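Local structure of lysyl oxidase (Pichia pastoris, 1W7C) at residues D49-Y54 and T216-S221; W57-K62 and N82-V87; N404-S409 and N424-V429; T689-F694 and Y709-S714. The protein probably catalyses the copper- and topaquinone-dependent oxidation of primary amines, lysine side chains among them, to aldehydes. All blocks are in the same frame, centred on the assembly; numbering follows the deposited sequence. Where two conformers were deposited one is given.

Interaction 1 (D49-Y54 and T216-S221)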
loop_
_atom_site.group_PDB
_atom_site.type_symbol
_atom_site.label_atom_id
_atom_site.label_comp_id
_atom_site.label_asym_id
_atom_site.label_seq_id
_atom_site.Cartn_x
_atom_site.Cartn_y
_atom_site.Cartn_z
ATOM N N ASP A 49 32.025 -12.461 35.263
ATOM C CA ASP A 49 32.922 -12.506 34.116
ATOM C C ASP A 49 32.701 -13.829 33.370
ATOM O O ASP A 49 31.758 -14.550 33.669
ATOM C CB ASP A 49 34.391 -12.258 34.548
ATOM C CG ASP A 49 34.960 -13.337 35.441
ATOM O OD1 ASP A 49 34.502 -14.496 35.432
ATOM O OD2 ASP A 49 35.939 -13.105 36.168
ATOM N N PHE A 50 33.563 -14.141 32.405
ATOM C CA PHE A 50 33.378 -15.322 31.566
ATOM C C PHE A 50 33.527 -16.653 32.320
ATOM O O PHE A 50 33.266 -17.725 31.752
ATOM C CB PHE A 50 34.392 -15.329 30.408
ATOM C CG PHE A 50 34.257 -14.194 29.405
ATOM C CD1 PHE A 50 35.404 -13.700 28.796
ATOM C CD2 PHE A 50 33.030 -13.670 29.010
ATOM C CE1 PHE A 50 35.342 -12.687 27.843
ATOM C CE2 PHE A 50 32.954 -12.650 28.056
ATOM C CZ PHE A 50 34.111 -12.184 27.449
ATOM N N PHE A 51 33.955 -16.595 33.580
ATOM C CA PHE A 51 34.174 -17.799 34.371
ATOM C C PHE A 51 33.138 -17.949 35.483
ATOM O O PHE A 51 33.156 -18.927 36.241
ATOM C CB PHE A 51 35.600 -17.789 34.919
ATOM C CG PHE A 51 36.638 -17.776 33.834
ATOM C CD1 PHE A 51 37.181 -16.570 33.403
ATOM C CD2 PHE A 51 37.007 -18.953 33.173
ATOM C CE1 PHE A 51 38.116 -16.531 32.390
ATOM C CE2 PHE A 51 37.924 -18.922 32.131
ATOM C CZ PHE A 51 38.490 -17.714 31.742
ATOM N N SER A 52 32.229 -16.969 35.564
ATOM C CA SER A 52 31.090 -17.023 36.472
ATOM C C SER A 52 29.922 -17.769 35.858
ATOM O O SER A 52 29.912 -18.057 34.661
ATOM C CB SER A 52 30.571 -15.612 36.788
ATOM O OG SER A 52 31.568 -14.694 37.140
ATOM N N ASN A 53 28.915 -18.035 36.681
ATOM C CA ASN A 53 27.580 -18.376 36.185
ATOM C C ASN A 53 26.671 -17.220 36.487
ATOM O O ASN A 53 26.755 -16.642 37.568
ATOM C CB ASN A 53 26.990 -19.609 36.877
ATOM C CG ASN A 53 27.958 -20.763 36.975
ATOM O OD1 ASN A 53 28.683 -21.071 36.033
ATOM N ND2 ASN A 53 27.939 -21.452 38.124
ATOM N N TYR A 54 25.782 -16.893 35.561
ATOM C CA TYR A 54 24.822 -15.823 35.802
ATOM C C TYR A 54 23.584 -15.996 34.956
ATOM O O TYR A 54 23.613 -16.627 33.919
ATOM C CB TYR A 54 25.429 -14.451 35.561
ATOM C CG TYR A 54 26.075 -14.250 34.207
ATOM C CD1 TYR A 54 25.355 -13.780 33.132
ATOM C CD2 TYR A 54 27.420 -14.511 34.026
ATOM C CE1 TYR A 54 25.957 -13.573 31.895
ATOM C CE2 TYR A 54 28.049 -14.333 32.784
ATOM C CZ TYR A 54 27.316 -13.851 31.733
ATOM O OH TYR A 54 27.958 -13.678 30.527
ATOM N N THR A 216 39.293 -14.954 20.326
ATOM C CA THR A 216 39.062 -16.381 20.602
ATOM C C THR A 216 39.291 -16.692 22.079
ATOM O O THR A 216 40.274 -16.266 22.666
ATOM C CB THR A 216 40.002 -17.244 19.763
ATOM O OG1 THR A 216 39.872 -16.907 18.371
ATOM C CG2 THR A 216 39.625 -18.747 19.858
ATOM N N GLY A 217 38.356 -17.424 22.667
ATOM C CA GLY A 217 38.509 -17.972 24.003
ATOM C C GLY A 217 38.094 -17.007 25.096
ATOM O O GLY A 217 37.876 -15.825 24.855
ATOM N N ARG A 218 38.046 -17.518 26.325
ATOM C CA ARG A 218 37.558 -16.792 27.492
ATOM C C ARG A 218 38.637 -15.981 28.208
ATOM O O ARG A 218 38.332 -15.257 29.127
ATOM C CB ARG A 218 36.948 -17.788 28.485
ATOM C CG ARG A 218 35.685 -18.445 27.977
ATOM C CD ARG A 218 34.917 -19.180 29.050
ATOM N NE ARG A 218 35.666 -20.308 29.616
ATOM C CZ ARG A 218 35.349 -20.915 30.744
ATOM N NH1 ARG A 218 34.313 -20.486 31.463
ATOM N NH2 ARG A 218 36.049 -21.963 31.159
ATOM N N ASP A 219 39.895 -16.137 27.792
ATOM C CA ASP A 219 41.021 -15.404 28.374
ATOM C C ASP A 219 41.380 -14.210 27.495
ATOM O O ASP A 219 42.036 -14.350 26.445
ATOM C CB ASP A 219 42.199 -16.358 28.532
ATOM C CG ASP A 219 43.410 -15.717 29.135
ATOM O OD1 ASP A 219 43.372 -14.517 29.502
ATOM O OD2 ASP A 219 44.459 -16.372 29.282
ATOM N N VAL A 220 40.921 -13.038 27.901
ATOM C CA VAL A 220 41.099 -11.840 27.080
ATOM C C VAL A 220 42.563 -11.425 26.930
ATOM O O VAL A 220 42.894 -10.698 26.007
ATOM C CB VAL A 220 40.272 -10.644 27.599
ATOM C CG1 VAL A 220 38.796 -10.987 27.623
ATOM C CG2 VAL A 220 40.746 -10.187 28.977
ATOM N N SER A 221 43.444 -11.884 27.828
ATOM C CA SER A 221 44.867 -11.604 27.678
ATOM C C SER A 221 45.429 -12.184 26.385
ATOM O O SER A 221 46.482 -11.754 25.936
ATOM C CB SER A 221 45.665 -12.118 28.898
ATOM O OG SER A 221 45.798 -13.524 28.874
#

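Interaction 2 (W57-K62 and N82-V87)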
loop_
_atom_site.group_PDB
_atom_site.type_symbol
_atom_site.label_atom_id
_atom_site.label_comp_id
_atom_site.label_asym_id
_atom_site.label_seq_id
_atom_site.Cartn_x
_atom_site.Cartn_y
_atom_site.Cartn_z
ATOM N N TRP A 57 18.035 -14.451 31.160
ATOM C CA TRP A 57 16.627 -14.316 30.791
ATOM C C TRP A 57 15.752 -15.305 31.555
ATOM O O TRP A 57 16.188 -16.423 31.862
ATOM C CB TRP A 57 16.462 -14.550 29.289
ATOM C CG TRP A 57 17.127 -13.509 28.465
ATOM C CD1 TRP A 57 17.197 -12.162 28.727
ATOM C CD2 TRP A 57 17.873 -13.723 27.268
ATOM N NE1 TRP A 57 17.921 -11.533 27.745
ATOM C CE2 TRP A 57 18.335 -12.466 26.832
ATOM C CE3 TRP A 57 18.183 -14.859 26.497
ATOM C CZ2 TRP A 57 19.121 -12.308 25.683
ATOM C CZ3 TRP A 57 18.961 -14.702 25.350
ATOM C CH2 TRP A 57 19.417 -13.436 24.954
ATOM N N ILE A 58 14.548 -14.852 31.894
ATOM C CA ILE A 58 13.506 -15.660 32.510
ATOM C C ILE A 58 12.171 -15.200 31.935
ATOM O O ILE A 58 11.787 -14.053 32.142
ATOM C CB ILE A 58 13.451 -15.485 34.047
ATOM C CG1 ILE A 58 14.779 -15.859 34.702
ATOM C CG2 ILE A 58 12.310 -16.329 34.594
ATOM C CD1 ILE A 58 14.845 -15.553 36.196
ATOM N N GLU A 59 11.529 -16.078 31.167
ATOM C CA GLU A 59 10.288 -15.716 30.497
ATOM C C GLU A 59 9.324 -16.888 30.389
ATOM O O GLU A 59 9.683 -18.034 30.633
ATOM C CB GLU A 59 10.555 -15.140 29.108
ATOM C CG GLU A 59 11.084 -16.161 28.129
ATOM C CD GLU A 59 10.987 -15.739 26.669
ATOM O OE1 GLU A 59 10.436 -14.658 26.368
ATOM O OE2 GLU A 59 11.461 -16.543 25.838
ATOM N N THR A 60 8.085 -16.583 29.990
ATOM C CA THR A 60 7.100 -17.635 29.773
ATOM C C THR A 60 7.520 -18.577 28.659
ATOM O O THR A 60 7.879 -18.123 27.574
ATOM C CB THR A 60 5.777 -17.014 29.423
ATOM O OG1 THR A 60 5.341 -16.219 30.535
ATOM C CG2 THR A 60 4.704 -18.079 29.181
ATOM N N LEU A 61 7.482 -19.880 28.933
ATOM C CA LEU A 61 7.555 -20.894 27.895
ATOM C C LEU A 61 6.111 -21.172 27.499
ATOM O O LEU A 61 5.362 -21.783 28.274
ATOM C CB LEU A 61 8.243 -22.156 28.422
ATOM C CG LEU A 61 8.363 -23.286 27.419
ATOM C CD1 LEU A 61 9.253 -22.914 26.248
ATOM C CD2 LEU A 61 8.917 -24.523 28.126
ATOM N N LYS A 62 5.708 -20.693 26.334
ATOM C CA LYS A 62 4.283 -20.693 25.969
ATOM C C LYS A 62 3.770 -22.136 25.807
ATOM O O LYS A 62 4.518 -23.053 25.469
ATOM C CB LYS A 62 4.044 -19.901 24.696
ATOM C CG LYS A 62 4.190 -18.386 24.914
ATOM C CD LYS A 62 3.912 -17.636 23.664
ATOM C CE LYS A 62 4.151 -16.163 23.835
ATOM N NZ LYS A 62 5.614 -15.841 23.927
ATOM N N ASN A 82 5.098 -22.708 32.777
ATOM C CA ASN A 82 6.523 -22.983 32.784
ATOM C C ASN A 82 7.279 -21.728 32.380
ATOM O O ASN A 82 6.767 -20.899 31.605
ATOM C CB ASN A 82 6.846 -24.063 31.758
ATOM C CG ASN A 82 6.313 -25.427 32.138
ATOM O OD1 ASN A 82 6.487 -25.887 33.261
ATOM N ND2 ASN A 82 5.683 -26.101 31.180
ATOM N N ALA A 83 8.516 -21.634 32.859
ATOM C CA ALA A 83 9.467 -20.631 32.411
ATOM C C ALA A 83 10.570 -21.240 31.549
ATOM O O ALA A 83 11.073 -22.305 31.833
ATOM C CB ALA A 83 10.090 -19.944 33.623
ATOM N N ARG A 84 10.951 -20.491 30.531
ATOM C CA ARG A 84 12.231 -20.655 29.825
ATOM C C ARG A 84 13.209 -19.708 30.511
ATOM O O ARG A 84 12.910 -18.524 30.712
ATOM C CB ARG A 84 12.083 -20.232 28.373
ATOM C CG ARG A 84 13.410 -20.082 27.622
ATOM C CD ARG A 84 13.251 -19.526 26.246
ATOM N NE ARG A 84 14.515 -19.309 25.576
ATOM C CZ ARG A 84 14.949 -18.152 25.109
ATOM N NH1 ARG A 84 14.241 -17.026 25.283
ATOM N NH2 ARG A 84 16.146 -18.119 24.481
ATOM N N THR A 85 14.365 -20.237 30.880
ATOM C CA THR A 85 15.470 -19.413 31.399
ATOM C C THR A 85 16.710 -19.674 30.585
ATOM O O THR A 85 16.887 -20.731 29.997
ATOM C CB THR A 85 15.712 -19.738 32.894
ATOM O OG1 THR A 85 16.261 -21.065 33.032
ATOM C CG2 THR A 85 14.376 -19.760 33.687
ATOM N N VAL A 86 17.543 -18.663 30.473
ATOM C CA VAL A 86 18.834 -18.807 29.826
ATOM C C VAL A 86 19.858 -18.348 30.867
ATOM O O VAL A 86 19.779 -17.213 31.383
ATOM C CB VAL A 86 18.941 -17.992 28.520
ATOM C CG1 VAL A 86 20.282 -18.235 27.857
ATOM C CG2 VAL A 86 17.752 -18.317 27.576
ATOM N N VAL A 87 20.829 -19.237 31.131
ATOM C CA VAL A 87 21.823 -19.057 32.172
ATOM C C VAL A 87 23.184 -19.279 31.507
ATOM O O VAL A 87 23.393 -20.258 30.785
ATOM C CB VAL A 87 21.614 -20.058 33.324
ATOM C CG1 VAL A 87 22.682 -19.906 34.411
ATOM C CG2 VAL A 87 20.199 -19.931 33.903
HETATM O O HOH W 1 3.459 -21.902 30.348
HETATM O O HOH W 2 5.182 -24.653 28.610
#

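Interaction 3 (N404-S409 and N424-V429)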
loop_
_atom_site.group_PDB
_atom_site.type_symbol
_atom_site.label_atom_id
_atom_site.label_comp_id
_atom_site.label_asym_id
_atom_site.label_seq_id
_atom_site.Cartn_x
_atom_site.Cartn_y
_atom_site.Cartn_z
ATOM N N ASN A 404 -9.264 4.038 14.261
ATOM C CA ASN A 404 -9.104 5.059 13.234
ATOM C C ASN A 404 -10.379 5.207 12.427
ATOM O O ASN A 404 -11.179 4.277 12.373
ATOM C CB ASN A 404 -7.932 4.734 12.284
ATOM C CG ASN A 404 -7.487 5.932 11.474
ATOM O OD1 ASN A 404 -7.570 7.091 11.950
ATOM N ND2 ASN A 404 -6.988 5.690 10.245
ATOM N N GLN A 405 -10.549 6.381 11.801
ATOM C CA GLN A 405 -11.491 6.540 10.689
ATOM C C GLN A 405 -10.624 6.630 9.457
ATOM O O GLN A 405 -9.909 7.606 9.231
ATOM C CB GLN A 405 -12.331 7.802 10.869
ATOM C CG GLN A 405 -13.456 7.926 9.825
ATOM C CD GLN A 405 -14.529 6.875 9.959
ATOM O OE1 GLN A 405 -14.749 6.082 9.040
ATOM N NE2 GLN A 405 -15.268 6.920 11.080
ATOM N N GLU A 406 -10.652 5.605 8.622
ATOM C CA GLU A 406 -9.836 5.646 7.435
ATOM C C GLU A 406 -10.332 6.740 6.489
ATOM O O GLU A 406 -11.491 7.116 6.531
ATOM C CB GLU A 406 -9.837 4.303 6.702
ATOM C CG GLU A 406 -9.334 3.110 7.499
ATOM C CD GLU A 406 -7.905 3.219 7.950
ATOM O OE1 GLU A 406 -7.622 2.922 9.129
ATOM O OE2 GLU A 406 -7.047 3.551 7.088
ATOM N N ASP A 407 -9.434 7.217 5.607
ATOM C CA ASP A 407 -9.698 8.366 4.751
ATOM C C ASP A 407 -10.578 8.063 3.535
ATOM O O ASP A 407 -10.847 8.949 2.752
ATOM C CB ASP A 407 -8.381 9.039 4.312
ATOM C CG ASP A 407 -7.546 8.202 3.322
ATOM O OD1 ASP A 407 -8.065 7.302 2.659
ATOM O OD2 ASP A 407 -6.321 8.415 3.127
ATOM N N TYR A 408 -11.046 6.836 3.436
ATOM C CA TYR A 408 -11.914 6.363 2.349
ATOM C C TYR A 408 -12.972 5.450 2.995
ATOM O O TYR A 408 -12.699 4.767 4.010
ATOM C CB TYR A 408 -11.105 5.607 1.273
ATOM C CG TYR A 408 -10.512 4.342 1.804
ATOM C CD1 TYR A 408 -9.358 4.351 2.574
ATOM C CD2 TYR A 408 -11.104 3.115 1.543
ATOM C CE1 TYR A 408 -8.815 3.175 3.084
ATOM C CE2 TYR A 408 -10.567 1.942 2.034
ATOM C CZ TYR A 408 -9.437 1.967 2.814
ATOM O OH TYR A 408 -8.989 0.794 3.364
ATOM N N SER A 409 -14.153 5.445 2.406
ATOM C CA SER A 409 -15.223 4.592 2.890
ATOM C C SER A 409 -14.931 3.107 2.624
ATOM O O SER A 409 -14.109 2.771 1.774
ATOM C CB SER A 409 -16.592 5.071 2.330
ATOM O OG SER A 409 -16.853 4.434 1.108
ATOM N N ASN A 424 -15.493 3.383 7.273
ATOM C CA ASN A 424 -14.365 2.454 7.428
ATOM C C ASN A 424 -13.565 2.733 8.712
ATOM O O ASN A 424 -12.408 3.078 8.663
ATOM C CB ASN A 424 -13.460 2.596 6.197
ATOM C CG ASN A 424 -12.496 1.464 5.981
ATOM O OD1 ASN A 424 -12.531 0.414 6.631
ATOM N ND2 ASN A 424 -11.627 1.658 4.976
ATOM N N PRO A 425 -14.191 2.524 9.860
ATOM C CA PRO A 425 -13.451 2.514 11.128
ATOM C C PRO A 425 -12.653 1.236 11.247
ATOM O O PRO A 425 -13.098 0.178 10.830
ATOM C CB PRO A 425 -14.555 2.527 12.169
ATOM C CG PRO A 425 -15.656 1.742 11.494
ATOM C CD PRO A 425 -15.621 2.220 10.066
ATOM N N THR A 426 -11.456 1.345 11.798
ATOM C CA THR A 426 -10.558 0.192 11.970
ATOM C C THR A 426 -10.005 0.178 13.390
ATOM O O THR A 426 -9.785 1.236 13.997
ATOM C CB THR A 426 -9.380 0.204 10.993
ATOM O OG1 THR A 426 -8.663 1.433 11.145
ATOM C CG2 THR A 426 -9.867 0.074 9.576
ATOM N N LEU A 427 -9.804 -1.010 13.921
ATOM C CA LEU A 427 -9.035 -1.150 15.163
ATOM C C LEU A 427 -7.555 -1.239 14.808
ATOM O O LEU A 427 -7.186 -1.910 13.869
ATOM C CB LEU A 427 -9.422 -2.408 15.940
ATOM C CG LEU A 427 -8.828 -2.517 17.328
ATOM C CD1 LEU A 427 -9.489 -1.486 18.246
ATOM C CD2 LEU A 427 -8.992 -3.892 17.900
ATOM N N ASN A 428 -6.726 -0.589 15.612
ATOM C CA ASN A 428 -5.305 -0.480 15.350
ATOM C C ASN A 428 -4.552 -0.757 16.630
ATOM O O ASN A 428 -4.867 -0.159 17.666
ATOM C CB ASN A 428 -4.988 0.936 14.863
ATOM C CG ASN A 428 -5.590 1.236 13.518
ATOM O OD1 ASN A 428 -4.954 0.934 12.491
ATOM N ND2 ASN A 428 -6.861 1.680 13.484
ATOM N N VAL A 429 -3.569 -1.655 16.501
ATOM C CA VAL A 429 -2.647 -1.989 17.593
ATOM C C VAL A 429 -1.241 -1.653 17.087
ATOM O O VAL A 429 -0.801 -2.158 16.033
ATOM C CB VAL A 429 -2.758 -3.452 18.024
ATOM C CG1 VAL A 429 -1.868 -3.725 19.216
ATOM C CG2 VAL A 429 -4.221 -3.877 18.283
HETATM O O HOH W 3 -14.340 6.053 6.432
#

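Interaction 4 (T689-F694 and Y709-S714)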
loop_
_atom_site.group_PDB
_atom_site.type_symbol
_atom_site.label_atom_id
_atom_site.label_comp_id
_atom_site.label_asym_id
_atom_site.label_seq_id
_atom_site.Cartn_x
_atom_site.Cartn_y
_atom_site.Cartn_z
ATOM N N THR A 689 -22.941 -3.398 10.119
ATOM C CA THR A 689 -22.542 -2.219 10.860
ATOM C C THR A 689 -23.612 -1.133 10.801
ATOM O O THR A 689 -24.331 -0.995 9.806
ATOM C CB THR A 689 -21.171 -1.659 10.404
ATOM O OG1 THR A 689 -20.792 -0.605 11.289
ATOM C CG2 THR A 689 -21.168 -1.056 9.003
ATOM N N THR A 690 -23.723 -0.337 11.850
ATOM C CA THR A 690 -24.552 0.843 11.809
ATOM C C THR A 690 -23.817 2.040 11.210
ATOM O O THR A 690 -24.462 3.070 10.992
ATOM C CB THR A 690 -24.999 1.245 13.184
ATOM O OG1 THR A 690 -23.857 1.626 13.962
ATOM C CG2 THR A 690 -25.731 0.114 13.945
ATOM N N GLN A 691 -22.505 1.922 10.959
ATOM C CA GLN A 691 -21.727 3.069 10.498
ATOM C C GLN A 691 -21.840 3.159 8.970
ATOM O O GLN A 691 -20.876 2.947 8.227
ATOM C CB GLN A 691 -20.262 2.939 10.953
ATOM C CG GLN A 691 -20.131 2.825 12.468
ATOM C CD GLN A 691 -20.735 4.005 13.205
ATOM O OE1 GLN A 691 -20.284 5.142 13.064
ATOM N NE2 GLN A 691 -21.791 3.741 13.980
ATOM N N GLN A 692 -23.064 3.451 8.528
ATOM C CA GLN A 692 -23.371 3.553 7.106
ATOM C C GLN A 692 -24.551 4.493 6.915
ATOM O O GLN A 692 -25.214 4.858 7.906
ATOM C CB GLN A 692 -23.596 2.159 6.495
ATOM C CG GLN A 692 -24.663 1.313 7.116
ATOM C CD GLN A 692 -24.838 0.006 6.347
ATOM O OE1 GLN A 692 -25.318 0.014 5.224
ATOM N NE2 GLN A 692 -24.508 -1.119 6.981
ATOM N N VAL A 693 -24.786 4.890 5.663
ATOM C CA VAL A 693 -25.901 5.772 5.299
ATOM C C VAL A 693 -26.605 5.139 4.108
ATOM O O VAL A 693 -25.975 4.527 3.249
ATOM C CB VAL A 693 -25.424 7.226 4.975
ATOM C CG1 VAL A 693 -24.483 7.265 3.783
ATOM C CG2 VAL A 693 -26.605 8.158 4.764
ATOM N N PHE A 694 -27.918 5.328 4.078
ATOM C CA PHE A 694 -28.746 4.950 2.949
ATOM C C PHE A 694 -29.586 6.153 2.606
ATOM O O PHE A 694 -30.467 6.532 3.348
ATOM C CB PHE A 694 -29.598 3.726 3.285
ATOM C CG PHE A 694 -30.413 3.198 2.138
ATOM C CD1 PHE A 694 -31.793 3.012 2.264
ATOM C CD2 PHE A 694 -29.813 2.839 0.948
ATOM C CE1 PHE A 694 -32.539 2.504 1.215
ATOM C CE2 PHE A 694 -30.570 2.335 -0.117
ATOM C CZ PHE A 694 -31.920 2.157 0.021
ATOM N N TYR A 709 -29.121 5.065 10.664
ATOM C CA TYR A 709 -29.014 3.851 11.501
ATOM C C TYR A 709 -28.624 4.164 12.948
ATOM O O TYR A 709 -27.832 3.460 13.586
ATOM C CB TYR A 709 -28.058 2.852 10.851
ATOM C CG TYR A 709 -28.543 2.376 9.508
ATOM C CD1 TYR A 709 -27.948 2.830 8.336
ATOM C CD2 TYR A 709 -29.619 1.509 9.400
ATOM C CE1 TYR A 709 -28.372 2.380 7.087
ATOM C CE2 TYR A 709 -30.056 1.052 8.160
ATOM C CZ TYR A 709 -29.408 1.484 7.003
ATOM O OH TYR A 709 -29.843 1.077 5.765
ATOM N N GLY A 710 -29.224 5.235 13.451
ATOM C CA GLY A 710 -29.091 5.626 14.843
ATOM C C GLY A 710 -27.949 6.563 15.176
ATOM O O GLY A 710 -27.749 6.944 16.330
ATOM N N ASN A 711 -27.180 6.912 14.158
ATOM C CA ASN A 711 -26.107 7.869 14.298
ATOM C C ASN A 711 -26.593 9.290 14.032
ATOM O O ASN A 711 -26.982 9.618 12.914
ATOM C CB ASN A 711 -24.982 7.519 13.354
ATOM C CG ASN A 711 -24.363 6.169 13.676
ATOM O OD1 ASN A 711 -23.526 6.063 14.567
ATOM N ND2 ASN A 711 -24.730 5.137 12.914
ATOM N N ASP A 712 -26.542 10.123 15.053
ATOM C CA ASP A 712 -27.028 11.492 14.970
ATOM C C ASP A 712 -25.879 12.416 14.586
ATOM O O ASP A 712 -25.009 12.692 15.403
ATOM C CB ASP A 712 -27.608 11.905 16.334
ATOM C CG ASP A 712 -28.286 13.251 16.294
ATOM O OD1 ASP A 712 -28.222 13.931 15.254
ATOM O OD2 ASP A 712 -28.935 13.701 17.255
ATOM N N TRP A 713 -25.874 12.882 13.335
ATOM C CA TRP A 713 -24.809 13.770 12.841
ATOM C C TRP A 713 -25.012 15.257 13.177
ATOM O O TRP A 713 -24.201 16.093 12.793
ATOM C CB TRP A 713 -24.645 13.613 11.330
ATOM C CG TRP A 713 -23.993 12.316 10.922
ATOM C CD1 TRP A 713 -24.549 11.078 10.915
ATOM C CD2 TRP A 713 -22.648 12.151 10.455
ATOM N NE1 TRP A 713 -23.644 10.148 10.462
ATOM C CE2 TRP A 713 -22.464 10.784 10.164
ATOM C CE3 TRP A 713 -21.582 13.026 10.240
ATOM C CZ2 TRP A 713 -21.249 10.276 9.681
ATOM C CZ3 TRP A 713 -20.380 12.523 9.746
ATOM C CH2 TRP A 713 -20.233 11.170 9.472
ATOM N N SER A 714 -26.084 15.587 13.901
ATOM C CA SER A 714 -26.314 16.967 14.372
ATOM C C SER A 714 -25.081 17.536 15.080
ATOM O O SER A 714 -24.335 16.820 15.753
ATOM C CB SER A 714 -27.512 17.032 15.331
ATOM O OG SER A 714 -28.687 16.505 14.738
HETATM O O HOH W 4 -24.441 6.807 9.861
#

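Interaction 1 (D49-Y54 and T216-S221)
The guanidinium of Arg218 lies against the ring of Phe51 and at the same time hydrogen-bonds the backbone of the residue before it, Phe50. Phe51 CD2 sits over the centre of the guanidinium, 3.4 Å above its plane, but the two planes are 45° apart, so one side of the ring approaches while the planes splay. The contact extends along the arginine: its CB reaches Phe51 CZ at 3.6 Å. Arg218 NH1 donates to Phe50 O at 3.0 Å, with the acceptor somewhat out of the guanidinium plane. The chain of Arg218 is bent at chi3 (-64°), which turns NE off the line of the aliphatic stem. Arginine suits the site because its several N-H groups can serve several carbonyls: NH1 also bonds Gly90 O, and NH2 bonds Gly92 O. Phe50 O in turn accepts from Tyr88 OH.

The contact joins a turn of the copper amine oxidase N2 domain to a loop between strands 209-214 and 224-230. Asp49 to Ser52 form a type I beta turn, braced by an Asx turn in which Phe51 N donates to Asp49 OD1 at 2.9 Å. This turn places two consecutive phenylalanines against the loop. Phe50 is the buried one: its ring edge meets Arg218 O in plane, CD1 lying 3.3 Å from that oxygen, and CE1 touches Val220 CG1 at 3.9 Å. The same side chain packs on Ile137 and Ala141 of helix 136-150. On the opposing loop, Asp219 makes its own Asx turn, OD1 receiving both Ser221 N and Ser221 OG from the same face of the carboxylate.

Interaction 2 (W57-K62 and N82-V87)
Arg84, Trp57 and Leu61 give up the most surface in this antiparallel strand pair of the copper amine oxidase N2 domain, and all three project from the same face of the sheet. Arg84 is extended from CG to NE and lies beside Glu59, the two side chains pointing the same way. Its NH1 donates to Glu59 OE2 at 2.9 Å in a salt bridge; the oxygen lies in the guanidinium plane but is approached from above the carboxylate plane. Arg84 NE has a second acid, Glu99 of strand 96-103, and Val86 CG2 lies over one guanidinium face, toward its rim. An alanine in place of Glu59 would probably deprive Arg84 NH1 of this charged partner, leaving the guanidinium more dependent on Glu99 and freer to turn.

Trp57 meets Val86 edge-on, CE3 touching CG2 at 3.6 Å within the ring plane, while its NE1 bonds Glu388. The backbones of these two residues form a hydrogen-bonded pair, as do Glu59 and Arg84, where Glu59 N to Arg84 O and Arg84 N to Glu59 O are both 2.8 Å. Leu61 rests its CB 3.8 Å from Arg84 N, and its own N donates to Asn82 O at 2.9 Å. Beyond that bond two waters take over, one linking Leu61 O with Asn82 N and the other with Asn82 ND2.

The N-to-C directions of the two short strand segments make an angle of 138°, well short of 180°. On the reverse face Ile58 and Thr85, whose methyls suit an apolar interface, pack against Val32 of helix 26-39. Strand 82-89 is flanked on its far side by strand 96-103, and Glu59 touches Ser314 of strand 307-314.

Interaction 3 (N404-S409 and N424-V429)
Asn404 and Thr426 form an antiparallel hydrogen-bonded pair, with Asn404 N to Thr426 O at 2.9 Å and Thr426 N to Asn404 O at 3.0 Å. They join the end of strand 391-405 to strand 418-433 in the copper amine oxidase enzyme domain, beside the second subunit. The next pair, Gln405 with Pro425, is non-hydrogen-bonded, a place that suits proline because no N-H is required. Beyond it the first strand ends, yet Glu406 N still donates to Asn424 O at 3.1 Å.

Glu406 folds back through a bend at chi2 (-62°, which places CD), and its OE1 receives Thr426 OG1 at 2.7 Å on the anti side of the carboxylate. Asn404 ND2 reaches the same oxygen from well above the carboxylate plane, and Lys445 completes the grip with a salt bridge. Asn424 sends its amide across the Tyr408 ring: ND2 stands 3.0 Å above one face, offset toward the rim, with amide and ring planes 77° apart. A weak bond ties this nitrogen to Tyr408 O. The ring also makes a cation-pi contact with Arg457 of the second subunit.

The convergence of a hydroxyl, an amide and a lysine ammonium on one oxygen would probably stabilise Glu406 as the charged carboxylate.

Interaction 4 (T689-F694 and Y709-S714)
Tyr709 sets the edge of its ring against Gln692, the two side chains crossing at a slant, with the rim atom CD1 3.4 Å from Gln692 O, which lies in the ring plane. Gln692 CG packs on the same CD1 at 3.8 Å, and further out Tyr709 OH touches Phe694 CB at 3.6 Å. The contact frames a beta hairpin: strand 692-697 is entered through an ST turn, Gln691 N donating to Thr689 OG1, and an inverse gamma turn centred on Gln691, while 709-714 follows the returning strand 704-707. A long aromatic such as tyrosine can span the start of the strand from Gln692 to Phe694.

The polar half belongs to Gln691 and Asn711, whose amide planes are nearly perpendicular, 86° apart. Gln691 is bent at chi2 (-58°, which sets CD), and its NE2 donates to Asn711 OD1 at 3.0 Å as well as to Thr690 OG1, which also hydrogen-bonds Asp278 O of the second subunit. Its OE1 bonds Ser282 of that subunit. An alanine in place of Gln691 would probably leave Asn711 OD1 without this donor and take from Ser282 of the second subunit one of its partners across the dimer interface. Asparagine suits the loop because its other end, ND2, bonds Phe708 O.

Trp713 connects to the first segment through a water that lies in the indole plane, 2.9 Å from Gln692 O and weakly bonded to Trp713 NE1 at 3.5 Å.

How the interactions relate
Interactions 1 and 2 share strand 53-61: their centres are 24 Å apart, and Tyr54 O meets Val87 CG1 at 3.4 Å, so the twisted pair of interaction 2 runs directly into the turn of interaction 1. Interactions 3 and 4 form a second group, with centres 16 Å apart and nearest atoms about 5 Å apart. Strand 418-433, which carries 424-429, is the neighbour of strand 692-697, and both contacts bind the same Ser282 of the second subunit, through Gln405 and Gln691. Between the groups, interactions 2 and 3 come within about 15 Å at their nearest atoms, while the centres of interactions 1 and 4 are 68 Å apart. All four lie away from the copper and topaquinone site.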